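Putative secreted endoglycosylceramidase (Rhodococcus hoagii, PDB 6JYZ) probably cleaves the glycosidic bond that joins the sugar to the ceramide in galactosylceramide-type glycolipids, as a secreted family 5 glycoside hydrolase. Local coordinates at residues A[382-386]-A[396-402]; A[194-198]-A[240-244]; A[48-52]-A[102-106]. All coordinates share one frame; numbering follows the deposited sequence.

Contact 1: residues A[382-386]-A[396-402]; sequences GNLNR and GLVEGFA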
ATOM      1  N   GLY A 382     -11.229  -6.538 -11.328  1.00 15.63           N
ATOM      2  CA  GLY A 382      -9.817  -6.143 -11.364  1.00 16.73           C
ATOM      3  C   GLY A 382      -9.632  -4.938 -12.278  1.00 16.14           C
ATOM      4  O   GLY A 382     -10.268  -4.782 -13.321  1.00 16.15           O
ATOM      5  N   ASN A 383      -8.720  -4.031 -11.862  1.00 13.86           N
ATOM      6  CA  ASN A 383      -8.330  -2.895 -12.695  1.00 13.04           C
ATOM      7  C   ASN A 383      -6.914  -3.025 -13.233  1.00 13.84           C
ATOM      8  O   ASN A 383      -6.445  -2.080 -13.870  1.00 15.07           O
ATOM      9  CB  ASN A 383      -8.497  -1.535 -11.960  1.00 12.21           C
ATOM     10  CG  ASN A 383      -7.632  -1.497 -10.695  1.00 11.45           C
ATOM     11  OD1 ASN A 383      -6.918  -2.453 -10.353  1.00 11.64           O
ATOM     12  ND2 ASN A 383      -7.705  -0.360 -10.037  1.00 11.18           N
ATOM     13  N   LEU A 384      -6.291  -4.190 -13.071  1.00 13.00           N
ATOM     14  CA  LEU A 384      -4.948  -4.398 -13.583  1.00 13.15           C
ATOM     15  C   LEU A 384      -4.938  -5.793 -14.154  1.00 13.79           C
ATOM     16  O   LEU A 384      -4.790  -5.925 -15.378  1.00 16.67           O
ATOM     17  CB  LEU A 384      -3.883  -4.142 -12.502  1.00 13.48           C
ATOM     18  CG  LEU A 384      -2.449  -4.410 -12.957  1.00 14.03           C
ATOM     19  CD1 LEU A 384      -2.086  -3.704 -14.279  1.00 15.81           C
ATOM     20  CD2 LEU A 384      -1.436  -4.024 -11.875  1.00 14.84           C
ATOM     21  N   ASN A 385      -4.951  -6.836 -13.352  1.00 13.81           N
ATOM     22  CA  ASN A 385      -5.213  -8.189 -13.858  1.00 13.55           C
ATOM     23  C   ASN A 385      -6.700  -8.423 -13.843  1.00 16.94           C
ATOM     24  O   ASN A 385      -7.344  -8.224 -12.825  1.00 17.95           O
ATOM     25  CB  ASN A 385      -4.523  -9.200 -12.969  1.00 13.70           C
ATOM     26  CG  ASN A 385      -3.034  -9.036 -13.122  1.00 17.99           C
ATOM     27  OD1 ASN A 385      -2.445  -9.439 -14.154  1.00 19.78           O
ATOM     28  ND2 ASN A 385      -2.361  -8.394 -12.162  1.00 17.23           N
ATOM     29  N   ARG A 386      -7.240  -8.817 -14.990  1.00 16.74           N
ATOM     30  CA  ARG A 386      -8.639  -9.086 -15.142  1.00 18.23           C
ATOM     31  C   ARG A 386      -8.900 -10.557 -14.837  1.00 16.50           C
ATOM     32  O   ARG A 386      -8.155 -11.459 -15.275  1.00 18.18           O
ATOM     33  CB  ARG A 386      -8.895  -8.937 -16.643  1.00 19.25           C
ATOM     34  CG  ARG A 386     -10.366  -9.187 -16.984  1.00 24.74           C
ATOM     35  CD  ARG A 386     -10.640  -9.124 -18.496  1.00 26.65           C
ATOM     36  NE  ARG A 386     -10.373  -7.752 -18.970  1.00 27.88           N
ATOM     37  CZ  ARG A 386      -9.303  -7.346 -19.678  1.00 25.89           C
ATOM     38  NH1 ARG A 386      -8.362  -8.199 -20.043  1.00 25.66           N
ATOM     39  NH2 ARG A 386      -9.239  -6.096 -20.079  1.00 24.87           N
ATOM     40  N   GLY A 396      -5.776 -11.822 -19.017  1.00 25.69           N
ATOM     41  CA  GLY A 396      -5.075 -10.638 -19.481  1.00 22.82           C
ATOM     42  C   GLY A 396      -5.112  -9.454 -18.515  1.00 20.13           C
ATOM     43  O   GLY A 396      -5.579  -9.522 -17.361  1.00 22.42           O
ATOM     44  N   LEU A 397      -4.546  -8.368 -19.004  1.00 20.38           N
ATOM     45  CA  LEU A 397      -4.356  -7.128 -18.281  1.00 17.69           C
ATOM     46  C   LEU A 397      -5.357  -6.112 -18.785  1.00 18.65           C
ATOM     47  O   LEU A 397      -5.806  -6.115 -19.945  1.00 18.50           O
ATOM     48  CB  LEU A 397      -2.971  -6.546 -18.582  1.00 20.10           C
ATOM     49  CG  LEU A 397      -1.790  -7.300 -17.958  1.00 21.98           C
ATOM     50  CD1 LEU A 397      -0.464  -6.869 -18.608  1.00 26.88           C
ATOM     51  CD2 LEU A 397      -1.661  -7.043 -16.464  1.00 28.38           C
ATOM     52  N   VAL A 398      -5.655  -5.113 -17.940  1.00 16.48           N
ATOM     53  CA  VAL A 398      -6.441  -3.967 -18.322  1.00 17.61           C
ATOM     54  C   VAL A 398      -5.426  -3.005 -18.929  1.00 16.92           C
ATOM     55  O   VAL A 398      -4.712  -2.255 -18.233  1.00 16.53           O
ATOM     56  CB  VAL A 398      -7.137  -3.358 -17.084  1.00 16.40           C
ATOM     57  CG1 VAL A 398      -7.871  -2.075 -17.444  1.00 17.08           C
ATOM     58  CG2 VAL A 398      -8.117  -4.364 -16.446  1.00 19.13           C
ATOM     59  N   GLU A 399      -5.287  -3.069 -20.257  1.00 16.99           N
ATOM     60  CA  GLU A 399      -4.078  -2.548 -20.890  1.00 17.34           C
ATOM     61  C   GLU A 399      -3.958  -1.029 -20.779  1.00 16.59           C
ATOM     62  O   GLU A 399      -2.822  -0.550 -20.641  1.00 16.07           O
ATOM     63  CB  GLU A 399      -4.092  -2.958 -22.382  1.00 21.39           C
ATOM     64  CG  GLU A 399      -3.870  -4.447 -22.582  1.00 28.39           C
ATOM     65  CD  GLU A 399      -2.488  -5.011 -22.260  1.00 33.05           C
ATOM     66  OE1 GLU A 399      -1.517  -4.201 -21.933  1.00 35.25           O
ATOM     67  OE2 GLU A 399      -2.354  -6.295 -22.315  1.00 37.06           O
ATOM     68  N   GLY A 400      -5.066  -0.281 -20.838  1.00 16.08           N
ATOM     69  CA  GLY A 400      -5.005   1.157 -20.737  1.00 17.11           C
ATOM     70  C   GLY A 400      -4.390   1.649 -19.412  1.00 14.77           C
ATOM     71  O   GLY A 400      -3.773   2.700 -19.373  1.00 18.08           O
ATOM     72  N   PHE A 401      -4.621   0.864 -18.319  1.00 14.26           N
ATOM     73  CA  PHE A 401      -4.011   1.217 -17.043  1.00 13.48           C
ATOM     74  C   PHE A 401      -2.605   0.618 -16.991  1.00 11.97           C
ATOM     75  O   PHE A 401      -1.697   1.288 -16.531  1.00 13.25           O
ATOM     76  CB  PHE A 401      -4.901   0.722 -15.901  1.00 13.13           C
ATOM     77  CG  PHE A 401      -6.210   1.457 -15.763  1.00 12.73           C
ATOM     78  CD1 PHE A 401      -6.399   2.762 -16.213  1.00 13.42           C
ATOM     79  CD2 PHE A 401      -7.253   0.807 -15.142  1.00 14.50           C
ATOM     80  CE1 PHE A 401      -7.611   3.421 -15.993  1.00 13.59           C
ATOM     81  CE2 PHE A 401      -8.460   1.482 -14.890  1.00 14.43           C
ATOM     82  CZ  PHE A 401      -8.632   2.783 -15.354  1.00 12.63           C
ATOM     83  N   ALA A 402      -2.448  -0.668 -17.375  1.00 13.11           N
ATOM     84  CA  ALA A 402      -1.162  -1.342 -17.299  1.00 13.24           C
ATOM     85  C   ALA A 402      -0.073  -0.562 -18.029  1.00 13.92           C
ATOM     86  O   ALA A 402       1.057  -0.524 -17.522  1.00 14.44           O
ATOM     87  CB  ALA A 402      -1.193  -2.777 -17.772  1.00 14.20           C
TER
HETATM   88  O   HOH W   1      -3.942 -11.234 -15.827  1.00 29.26           O
HETATM   89  O   HOH W   2      -7.174  -4.428 -22.063  1.00 26.96           O
HETATM   90  O   HOH W   3      -6.651  -7.500 -22.186  1.00 36.94           O
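Asn385 and Leu397 face each other as an antiparallel, non-hydrogen-bonded pair, CA to CA 4.6 Å, in the small hairpin of strands 385-387 and 394-397. A backbone bond lies to each side of the pair: Arg386 N to Gly396 O, nearly straight at 169°, and Val398 N to Leu384 O (2.8 Å), just where the chain turns into the helix, with Val398 at the N-cap position. The side chains of Asn385 and Leu397 run side by side, OD1 3.4 Å from CD2; water 1 ties that OD1 to Gly396 O, while Asn385 ND2 reaches Trp362 O. Arg386 extends to CD, then bends (chi3 -64°), which brings its guanidinium back against the other strand. Val398 CG2 sits over one of its faces, and NH1 makes a weak bond to Leu397 O (3.3 Å), joined to it also through water 3 and bonded to Gln395 O. On the buried side Leu384 CD1 meets Ala402 CB at 3.7 Å, and the Phe401 ring turns its edge to Asn383 O, with CD2 3.3 Å away. Asn383 O has no hydrogen-bond partner in the model, which implies that the weakly polar ring edge is what meets this buried carbonyl.

Contact 2: residues A[194-198]-A[240-244]; sequences QGHLV and FYQRA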
ATOM      1  N   GLN A 194      -5.712  -3.161  21.826  1.00  9.96           N
ATOM      2  CA  GLN A 194      -4.644  -2.465  21.152  1.00  9.43           C
ATOM      3  C   GLN A 194      -3.286  -3.006  21.595  1.00 10.32           C
ATOM      4  O   GLN A 194      -2.380  -3.156  20.738  1.00 10.32           O
ATOM      5  CB  GLN A 194      -4.745  -0.959  21.395  1.00 10.84           C
ATOM      6  CG  GLN A 194      -3.669  -0.167  20.670  1.00 10.26           C
ATOM      7  CD  GLN A 194      -3.690   1.315  20.914  1.00  9.63           C
ATOM      8  OE1 GLN A 194      -4.847   1.944  21.045  1.00 13.30           O
ATOM      9  NE2 GLN A 194      -2.551   1.919  20.861  1.00  9.58           N
ATOM     10  N   GLY A 195      -3.103  -3.331  22.874  1.00 10.44           N
ATOM     11  CA  GLY A 195      -1.828  -3.932  23.325  1.00 10.38           C
ATOM     12  C   GLY A 195      -1.601  -5.262  22.605  1.00  9.37           C
ATOM     13  O   GLY A 195      -0.443  -5.577  22.289  1.00 10.17           O
ATOM     14  N   HIS A 196      -2.653  -5.991  22.281  1.00  9.75           N
ATOM     15  CA  HIS A 196      -2.486  -7.202  21.475  1.00  9.80           C
ATOM     16  C   HIS A 196      -1.946  -6.919  20.079  1.00  9.85           C
ATOM     17  O   HIS A 196      -1.071  -7.620  19.603  1.00 10.21           O
ATOM     18  CB  HIS A 196      -3.797  -7.967  21.356  1.00 11.18           C
ATOM     19  CG  HIS A 196      -4.088  -8.807  22.543  1.00 12.24           C
ATOM     20  ND1 HIS A 196      -4.831  -8.524  23.650  1.00 16.32           N
ATOM     21  CD2 HIS A 196      -3.775 -10.097  22.624  1.00 11.28           C
ATOM     22  CE1 HIS A 196      -4.870  -9.621  24.453  1.00 13.33           C
ATOM     23  NE2 HIS A 196      -4.244 -10.581  23.814  1.00 17.61           N
ATOM     24  N   LEU A 197      -2.500  -5.919  19.383  1.00  9.39           N
ATOM     25  CA  LEU A 197      -1.959  -5.605  18.063  1.00  8.88           C
ATOM     26  C   LEU A 197      -0.518  -5.102  18.160  1.00  9.52           C
ATOM     27  O   LEU A 197       0.330  -5.445  17.312  1.00  9.57           O
ATOM     28  CB  LEU A 197      -2.856  -4.599  17.305  1.00  9.47           C
ATOM     29  CG  LEU A 197      -2.342  -4.279  15.901  1.00  8.94           C
ATOM     30  CD1 LEU A 197      -2.142  -5.561  15.072  1.00 10.92           C
ATOM     31  CD2 LEU A 197      -3.287  -3.307  15.187  1.00 10.12           C
ATOM     32  N   VAL A 198      -0.209  -4.273  19.162  1.00  9.55           N
ATOM     33  CA  VAL A 198       1.157  -3.811  19.324  1.00  9.61           C
ATOM     34  C   VAL A 198       2.116  -4.994  19.504  1.00  9.83           C
ATOM     35  O   VAL A 198       3.176  -5.035  18.850  1.00  9.66           O
ATOM     36  CB  VAL A 198       1.215  -2.823  20.518  1.00  9.84           C
ATOM     37  CG1 VAL A 198       2.637  -2.515  20.918  1.00 11.05           C
ATOM     38  CG2 VAL A 198       0.489  -1.514  20.177  1.00 11.10           C
ATOM     39  N   PHE A 240      -1.421   5.282  18.991  1.00  8.95           N
ATOM     40  CA  PHE A 240      -1.224   3.904  18.622  1.00  9.01           C
ATOM     41  C   PHE A 240       0.093   3.770  17.833  1.00  8.85           C
ATOM     42  O   PHE A 240       0.902   2.852  18.132  1.00  9.31           O
ATOM     43  CB  PHE A 240      -2.394   3.389  17.782  1.00  9.94           C
ATOM     44  CG  PHE A 240      -2.035   2.164  16.965  1.00  9.15           C
ATOM     45  CD1 PHE A 240      -1.699   0.965  17.616  1.00  9.87           C
ATOM     46  CD2 PHE A 240      -1.982   2.199  15.591  1.00 10.32           C
ATOM     47  CE1 PHE A 240      -1.359  -0.211  16.885  1.00 10.84           C
ATOM     48  CE2 PHE A 240      -1.605   1.072  14.870  1.00 11.40           C
ATOM     49  CZ  PHE A 240      -1.288  -0.116  15.491  1.00 11.53           C
ATOM     50  N   TYR A 241       0.361   4.617  16.868  1.00  9.04           N
ATOM     51  CA  TYR A 241       1.602   4.483  16.127  1.00  8.96           C
ATOM     52  C   TYR A 241       2.801   4.569  17.070  1.00  9.77           C
ATOM     53  O   TYR A 241       3.762   3.796  16.898  1.00  9.80           O
ATOM     54  CB  TYR A 241       1.736   5.562  15.070  1.00  9.23           C
ATOM     55  CG  TYR A 241       0.747   5.516  13.930  1.00  8.42           C
ATOM     56  CD1 TYR A 241       0.158   4.353  13.500  1.00  9.73           C
ATOM     57  CD2 TYR A 241       0.424   6.681  13.241  1.00  9.22           C
ATOM     58  CE1 TYR A 241      -0.758   4.335  12.440  1.00  9.31           C
ATOM     59  CE2 TYR A 241      -0.423   6.703  12.153  1.00  9.09           C
ATOM     60  CZ  TYR A 241      -0.991   5.529  11.746  1.00  8.54           C
ATOM     61  OH  TYR A 241      -1.837   5.457  10.676  1.00  9.11           O
ATOM     62  N   GLN A 242       2.777   5.483  18.036  1.00  9.41           N
ATOM     63  CA  GLN A 242       3.925   5.616  18.943  1.00 10.18           C
ATOM     64  C   GLN A 242       4.111   4.324  19.707  1.00  9.89           C
ATOM     65  O   GLN A 242       5.269   3.869  19.875  1.00 10.75           O
ATOM     66  CB  GLN A 242       3.652   6.814  19.840  1.00 11.03           C
ATOM     67  CG  GLN A 242       4.796   7.003  20.866  1.00 11.68           C
ATOM     68  CD  GLN A 242       4.514   8.224  21.711  1.00 13.54           C
ATOM     69  OE1 GLN A 242       3.515   8.247  22.423  1.00 14.92           O
ATOM     70  NE2 GLN A 242       5.407   9.186  21.580  1.00 16.59           N
ATOM     71  N   ARG A 243       3.051   3.719  20.212  1.00  9.67           N
ATOM     72  CA  ARG A 243       3.183   2.442  20.931  1.00 10.40           C
ATOM     73  C   ARG A 243       3.711   1.354  20.005  1.00 10.58           C
ATOM     74  O   ARG A 243       4.601   0.584  20.424  1.00 10.66           O
ATOM     75  CB  ARG A 243       1.815   2.018  21.469  1.00 11.59           C
ATOM     76  CG  ARG A 243       1.327   2.789  22.672  1.00 14.68           C
ATOM     77  CD  ARG A 243       0.005   2.197  23.168  1.00 17.75           C
ATOM     78  NE  ARG A 243       0.136   0.823  23.732  1.00 16.69           N
ATOM     79  CZ  ARG A 243      -0.877   0.058  24.347  1.00 18.32           C
ATOM     80  NH1 ARG A 243      -2.105   0.512  24.353  1.00 19.62           N
ATOM     81  NH2 ARG A 243      -0.638  -1.102  24.951  1.00 20.51           N
ATOM     82  N   ALA A 244       3.221   1.257  18.785  1.00  9.95           N
ATOM     83  CA  ALA A 244       3.669   0.201  17.886  1.00  9.80           C
ATOM     84  C   ALA A 244       5.121   0.416  17.512  1.00  9.95           C
ATOM     85  O   ALA A 244       5.888  -0.570  17.501  1.00 10.48           O
ATOM     86  CB  ALA A 244       2.820   0.227  16.632  1.00 10.14           C
TER
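Val198 and Ala244 mark the close approach of two outer helices of the (β/α)8 barrel that family 5 glycoside hydrolases share, with a CA-CA distance of 4.9 Å. Helices 193-206 and 230-251 precede and follow strand 214-218, and run in broadly the same direction; their local axes come within 9.9 Å and make an angle of 44°. The joint is almost wholly apolar in its middle. Phe240, whose CG stands opposite the backbone N (chi1 159°), reaches into the gap between the helices. Leu197 meets the far end of the ring at about a right angle, CD2 3.8 Å from CZ, and Val198 slides past in the reverse direction with CG2 4.0 Å from Phe240 CE1. Nearer the root of the ring, the extended Gln194 chain crosses the ring at a slant, CG 3.8 Å from Phe240 CD1, and its amide stands close to perpendicular to the aromatic plane. Val198 also leans on the other helix with its second branch, CG1 lying 3.7 Å from Arg243 O. Arg243 closes the polar margin: its chain kinks at chi3 (67°), Val198 CG2 lies over one guanidinium face, and NH2 comes within 3.5 Å of Gly195 CA, where the absence of a side chain allows the close approach. Asp189 holds the group in place, pairing its OD2 with Arg243 NH1 in a salt bridge and giving its OD1 to Gly195 N, so one carboxylate serves both helices. Behind the joint, helix 177-187 packs against it through Phe186, which touches Gln194 and Leu197 and stands edge-to-face with Phe240, while Tyr241 points from helix 230-251 to the chain beyond strand 259-262, where its OH bonds Glu263 O.

Contact 3: residues A[48-52]-A[102-106]; sequences NGLND and YVARI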
ATOM      1  N   ASN A  48      -3.152  -8.717  -2.198  1.00  9.20           N
ATOM      2  CA  ASN A  48      -3.971  -9.143  -1.070  1.00 10.03           C
ATOM      3  C   ASN A  48      -4.085 -10.663  -0.943  1.00  9.80           C
ATOM      4  O   ASN A  48      -4.907 -11.105  -0.148  1.00 10.12           O
ATOM      5  CB  ASN A  48      -5.344  -8.502  -1.133  1.00 10.21           C
ATOM      6  CG  ASN A  48      -6.208  -9.104  -2.194  1.00 10.57           C
ATOM      7  OD1 ASN A  48      -5.729  -9.894  -3.016  1.00 12.10           O
ATOM      8  ND2 ASN A  48      -7.509  -8.785  -2.186  1.00 12.17           N
ATOM      9  N   GLY A  49      -3.255 -11.446  -1.643  1.00 10.08           N
ATOM     10  CA  GLY A  49      -3.462 -12.899  -1.621  1.00 10.65           C
ATOM     11  C   GLY A  49      -3.317 -13.524  -0.249  1.00 10.79           C
ATOM     12  O   GLY A  49      -3.859 -14.638  -0.083  1.00 12.17           O
ATOM     13  N   LEU A  50      -2.647 -12.906   0.706  1.00 10.29           N
ATOM     14  CA  LEU A  50      -2.546 -13.467   2.052  1.00 10.66           C
ATOM     15  C   LEU A  50      -3.554 -12.837   3.012  1.00 10.80           C
ATOM     16  O   LEU A  50      -3.589 -13.206   4.186  1.00 11.55           O
ATOM     17  CB  LEU A  50      -1.148 -13.238   2.620  1.00 11.83           C
ATOM     18  CG  LEU A  50      -0.030 -13.793   1.746  1.00 12.07           C
ATOM     19  CD1 LEU A  50       1.267 -13.604   2.498  1.00 14.74           C
ATOM     20  CD2 LEU A  50      -0.247 -15.284   1.430  1.00 14.54           C
ATOM     21  N   ASN A  51      -4.418 -11.955   2.531  1.00 10.04           N
ATOM     22  CA  ASN A  51      -5.398 -11.320   3.434  1.00 10.36           C
ATOM     23  C   ASN A  51      -6.535 -12.304   3.729  1.00 12.25           C
ATOM     24  O   ASN A  51      -6.781 -13.249   2.976  1.00 12.16           O
ATOM     25  CB  ASN A  51      -5.855 -10.000   2.772  1.00 10.39           C
ATOM     26  CG  ASN A  51      -6.410  -9.040   3.803  1.00 11.47           C
ATOM     27  OD1 ASN A  51      -6.521  -9.307   5.013  1.00 12.69           O
ATOM     28  ND2 ASN A  51      -6.801  -7.853   3.338  1.00 12.29           N
ATOM     29  N   ASP A  52      -7.245 -12.032   4.826  1.00 11.26           N
ATOM     30  CA  ASP A  52      -8.279 -12.919   5.383  1.00 12.05           C
ATOM     31  C   ASP A  52      -9.608 -12.185   5.274  1.00 11.68           C
ATOM     32  O   ASP A  52      -9.965 -11.375   6.140  1.00 13.72           O
ATOM     33  CB  ASP A  52      -7.905 -13.221   6.838  1.00 12.56           C
ATOM     34  CG  ASP A  52      -8.929 -14.082   7.544  1.00 14.94           C
ATOM     35  OD1 ASP A  52      -9.723 -14.749   6.886  1.00 18.25           O
ATOM     36  OD2 ASP A  52      -8.916 -14.049   8.801  1.00 16.08           O
ATOM     37  N   TYR A 102       1.275 -18.842   9.268  1.00  9.58           N
ATOM     38  CA  TYR A 102       0.910 -17.665   8.439  1.00  9.51           C
ATOM     39  C   TYR A 102       2.130 -16.819   8.205  1.00 10.28           C
ATOM     40  O   TYR A 102       2.374 -16.354   7.054  1.00 10.69           O
ATOM     41  CB  TYR A 102      -0.191 -16.904   9.166  1.00  9.78           C
ATOM     42  CG  TYR A 102      -0.678 -15.686   8.378  1.00  9.25           C
ATOM     43  CD1 TYR A 102      -1.350 -15.855   7.199  1.00  9.82           C
ATOM     44  CD2 TYR A 102      -0.453 -14.387   8.851  1.00  9.78           C
ATOM     45  CE1 TYR A 102      -1.830 -14.773   6.434  1.00 10.04           C
ATOM     46  CE2 TYR A 102      -0.949 -13.302   8.118  1.00 10.02           C
ATOM     47  CZ  TYR A 102      -1.605 -13.518   6.952  1.00  9.53           C
ATOM     48  OH  TYR A 102      -2.147 -12.405   6.306  1.00 10.77           O
ATOM     49  N   VAL A 103       3.012 -16.637   9.180  1.00  9.98           N
ATOM     50  CA  VAL A 103       4.264 -15.930   8.980  1.00 10.72           C
ATOM     51  C   VAL A 103       5.081 -16.605   7.899  1.00 10.35           C
ATOM     52  O   VAL A 103       5.709 -15.924   7.078  1.00 10.78           O
ATOM     53  CB  VAL A 103       5.094 -15.820  10.272  1.00 10.87           C
ATOM     54  CG1 VAL A 103       6.442 -15.172   9.963  1.00 13.22           C
ATOM     55  CG2 VAL A 103       4.317 -14.968  11.288  1.00 12.51           C
ATOM     56  N   ALA A 104       5.085 -17.955   7.814  1.00 10.54           N
ATOM     57  CA  ALA A 104       5.874 -18.595   6.758  1.00 10.46           C
ATOM     58  C   ALA A 104       5.262 -18.295   5.409  1.00 10.25           C
ATOM     59  O   ALA A 104       6.045 -18.183   4.446  1.00 11.60           O
ATOM     60  CB  ALA A 104       5.884 -20.112   7.026  1.00 11.69           C
ATOM     61  N   ARG A 105       3.945 -18.120   5.267  1.00 10.23           N
ATOM     62  CA  ARG A 105       3.424 -17.698   3.972  1.00 10.72           C
ATOM     63  C   ARG A 105       3.871 -16.279   3.669  1.00 10.41           C
ATOM     64  O   ARG A 105       4.195 -15.975   2.487  1.00 10.94           O
ATOM     65  CB  ARG A 105       1.900 -17.711   3.996  1.00 12.62           C
ATOM     66  CG  ARG A 105       1.316 -19.133   4.157  1.00 12.65           C
ATOM     67  CD  ARG A 105      -0.168 -19.218   4.387  1.00 16.03           C
ATOM     68  NE  ARG A 105      -0.884 -18.720   3.222  1.00 17.63           N
ATOM     69  CZ  ARG A 105      -2.119 -18.267   3.280  1.00 21.17           C
ATOM     70  NH1 ARG A 105      -2.747 -18.113   4.437  1.00 23.70           N
ATOM     71  NH2 ARG A 105      -2.698 -17.876   2.164  1.00 22.64           N
ATOM     72  N   ILE A 106       3.897 -15.381   4.637  1.00 10.29           N
ATOM     73  CA  ILE A 106       4.435 -14.024   4.421  1.00 10.54           C
ATOM     74  C   ILE A 106       5.887 -14.124   3.979  1.00 11.14           C
ATOM     75  O   ILE A 106       6.320 -13.439   3.017  1.00 10.93           O
ATOM     76  CB  ILE A 106       4.293 -13.191   5.698  1.00 10.19           C
ATOM     77  CG1 ILE A 106       2.821 -13.016   6.068  1.00 10.70           C
ATOM     78  CG2 ILE A 106       4.959 -11.824   5.498  1.00 10.82           C
ATOM     79  CD1 ILE A 106       2.600 -12.327   7.405  1.00 11.79           C
TER
HETATM   80  O   HOH W   4      -5.391 -15.725   1.955  1.00 21.79           O
HETATM   81  O   HOH W   5      -5.127 -15.662   5.159  1.00 31.20           O
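The Tyr102 hydroxyl donates a hydrogen bond to Leu50 O across this contact, OH to O 2.7 Å. The donor stands well above the carbonyl plane, 49° out of it, while the carbonyl oxygen lies in the plane of the tyrosine ring at its edge. Water 5 donates a second bond to Leu50 O. The Leu50 side chain divides its two methyls between neighbouring helix residues: CD1 packs on Ile106, 3.7 Å from its CA and 3.9 Å from CG1, whereas CD2 lies over one face of the Arg105 guanidinium, 3.6 Å from NH2. Arg105 bends at chi3 (64°) and runs past Leu50 in the opposite direction, its polar rim linked only weakly to waters 4 and 5. Water 4 in turn donates to Gly49 O and Asn51 O, so it spans the loop itself. In the next shell, a type I turn from Asn48 to Asn51 fixes where Leu50 O points, and Ile106 CG1 rests over one face of the Tyr102 ring. The same hydroxyl also accepts a hydrogen bond from Ala87 N, and Asn51 ND2 is held by Asp152. The loop that follows strand 38-47 is thus pinned onto helix 100-115, with strand 81-86 lying under both: Leu84 touches Leu50, and Ile86 touches Tyr102 and Ile106.

Along the chain contact 3 comes first, contact 2 next and contact 1 last, each closing before the following one opens. Contacts 2 and 3 both belong to the (β/α)8 barrel of the family 5 glycoside hydrolases, their centres about 21 Å apart: one joins two helices of the outer layer, the other fastens a loop leaving strand 38-47 to helix 100-115. Contact 1, in a hairpin that follows the last barrel strand, 356-359, lies on the opposite side of the chain's centre from contact 2, about 37 Å between centres. The Cys366-Cys389 disulfide ties that hairpin to the chain near the strand. No two contacts touch; each joins a different pair of elements in the barrel or in the hairpin that follows it.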